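Heme peroxidase (Bacteroides thetaiotaomicron, PDB 2GVK) probably uses hydrogen peroxide to oxidise dyes and other substrates at a heme, as a member of the dye-decolorizing peroxidase (DyP) family. Local coordinates at residues Lys83-Lys87 against Glu178-Phe182. Numbering follows the deposited sequence.
Sequences KGKPK and EDADF
The carboxylate of D179 makes the central polar link. Its OD2 accepts a hydrogen bond from the backbone N of K87 at 2.9 Å, nearly linear at 169°. Its OD1 takes a hydrogen bond from a water 2.7 Å away, and the same water donates to K85 O at 2.9 Å. D179 has a t chi1, which carries the carboxylate to the 83-87 backbone. K87 reaches back over the gap: from an m chi1 its chain runs extended, and NZ donates to E178 O at 3.1 Å. CA atoms pair P86 with F182 (6.3 Å) and K87 with D179 (6.9 Å).

Residues 180 and 181 have 3-10 backbone angles (-56/-33 and -66/-16), and a backbone hydrogen bond from F182 N to D179 O, 2.9 Å, closes the turn from 179 to 182. Residues 83-87 form irregular loop, with G84 at positive phi (73°) and K85 extended. DyP peroxidases have two halves of ferredoxin-like fold. Here a loop of the N-terminal family region, after helix 73-79, meets one of the C-terminal region, before strand 186-195.

F182, chi1 m, points its ring into the bend of 83-87. P86 lies over one face in a CH-pi contact, its CD 3.9 Å from the ring centroid and 10° off the normal. P86 CG is 3.8 Å from F182 CG. K83 O sits at the ring edge, 3.4 Å from F182 CZ. K85 C comes within 3.4 Å of F182 CE2. The amine of K85 turns to T77 and A73. W76 and L311 also touch F182, while Y187 packs on P86 and D179.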
loop_
_atom_site.group_PDB
_atom_site.type_symbol
_atom_site.label_atom_id
_atom_site.label_comp_id
_atom_site.label_asym_id
_atom_site.label_seq_id
_atom_site.Cartn_x
_atom_site.Cartn_y
_atom_site.Cartn_z
ATOM N N LYS A 83 -35.267 28.619 -11.650
ATOM C CA LYS A 83 -34.335 27.711 -12.326
ATOM C C LYS A 83 -35.044 26.557 -13.012
ATOM O O LYS A 83 -34.386 25.663 -13.582
ATOM C CB LYS A 83 -33.317 27.169 -11.321
ATOM C CG LYS A 83 -32.226 28.150 -10.964
ATOM C CD LYS A 83 -31.229 28.322 -12.118
ATOM C CE LYS A 83 -30.057 29.234 -11.711
ATOM N NZ LYS A 83 -30.471 30.660 -11.603
ATOM N N GLY A 84 -36.374 26.569 -12.997
ATOM C CA GLY A 84 -37.128 25.419 -13.453
ATOM C C GLY A 84 -37.020 24.297 -12.436
ATOM O O GLY A 84 -36.501 24.493 -11.363
ATOM N N LYS A 85 -37.496 23.123 -12.787
ATOM C CA LYS A 85 -37.465 21.998 -11.870
ATOM C C LYS A 85 -37.390 20.698 -12.642
ATOM O O LYS A 85 -38.068 20.541 -13.644
ATOM C CB LYS A 85 -38.712 22.014 -10.979
ATOM C CG LYS A 85 -38.593 21.222 -9.676
ATOM C CD LYS A 85 -39.657 21.671 -8.669
ATOM C CE LYS A 85 -39.482 21.019 -7.300
ATOM N NZ LYS A 85 -40.548 21.424 -6.353
ATOM N N PRO A 86 -36.532 19.757 -12.188
ATOM C CA PRO A 86 -36.481 18.452 -12.841
ATOM C C PRO A 86 -37.858 17.794 -12.880
ATOM O O PRO A 86 -38.638 17.945 -11.933
ATOM C CB PRO A 86 -35.521 17.664 -11.960
ATOM C CG PRO A 86 -34.656 18.696 -11.347
ATOM C CD PRO A 86 -35.518 19.877 -11.122
ATOM N N LYS A 87 -38.141 17.072 -13.966
ATOM C CA LYS A 87 -39.476 16.564 -14.223
ATOM C C LYS A 87 -40.021 15.662 -13.123
ATOM O O LYS A 87 -41.223 15.693 -12.847
ATOM C CB LYS A 87 -39.512 15.832 -15.566
ATOM C CG LYS A 87 -39.398 16.760 -16.732
ATOM C CD LYS A 87 -39.308 16.027 -18.030
ATOM C CE LYS A 87 -39.210 17.003 -19.176
ATOM N NZ LYS A 87 -39.431 16.350 -20.460
ATOM N N GLU A 178 -33.747 13.444 -22.228
ATOM C CA GLU A 178 -35.180 13.362 -21.923
ATOM C C GLU A 178 -35.641 14.506 -20.969
ATOM O O GLU A 178 -36.833 14.767 -20.840
ATOM C CB GLU A 178 -35.527 11.995 -21.321
ATOM C CG GLU A 178 -35.030 11.779 -19.858
ATOM C CD GLU A 178 -33.556 11.351 -19.767
ATOM O OE1 GLU A 178 -32.894 11.228 -20.827
ATOM O OE2 GLU A 178 -33.079 11.077 -18.617
ATOM N N ASP A 179 -34.683 15.121 -20.260
ATOM C CA ASP A 179 -34.945 16.310 -19.455
ATOM C C ASP A 179 -33.715 17.227 -19.598
ATOM O O ASP A 179 -32.944 17.417 -18.664
ATOM C CB ASP A 179 -35.202 15.920 -17.989
ATOM C CG ASP A 179 -35.781 17.087 -17.134
ATOM O OD1 ASP A 179 -36.029 18.195 -17.670
ATOM O OD2 ASP A 179 -36.014 16.860 -15.924
ATOM N N ALA A 180 -33.551 17.782 -20.801
ATOM C CA ALA A 180 -32.298 18.434 -21.195
ATOM C C ALA A 180 -31.837 19.554 -20.275
ATOM O O ALA A 180 -30.632 19.757 -20.114
ATOM C CB ALA A 180 -32.410 18.950 -22.634
ATOM N N ASP A 181 -32.764 20.289 -19.667
ATOM C CA ASP A 181 -32.369 21.411 -18.808
ATOM C C ASP A 181 -31.632 20.917 -17.562
ATOM O O ASP A 181 -30.979 21.683 -16.879
ATOM C CB ASP A 181 -33.580 22.241 -18.381
ATOM C CG ASP A 181 -34.268 22.955 -19.570
ATOM O OD1 ASP A 181 -33.713 22.953 -20.693
ATOM O OD2 ASP A 181 -35.388 23.482 -19.373
ATOM N N PHE A 182 -31.748 19.630 -17.273
ATOM C CA PHE A 182 -31.131 19.059 -16.066
ATOM C C PHE A 182 -30.262 17.860 -16.360
ATOM O O PHE A 182 -29.855 17.146 -15.446
ATOM C CB PHE A 182 -32.211 18.714 -15.046
ATOM C CG PHE A 182 -32.997 19.910 -14.594
ATOM C CD1 PHE A 182 -32.431 20.817 -13.703
ATOM C CD2 PHE A 182 -34.194 20.227 -15.190
ATOM C CE1 PHE A 182 -33.088 21.965 -13.366
ATOM C CE2 PHE A 182 -34.861 21.374 -14.855
ATOM C CZ PHE A 182 -34.303 22.253 -13.935
HETATM O O HOH W 1 -37.689 19.962 -16.461
#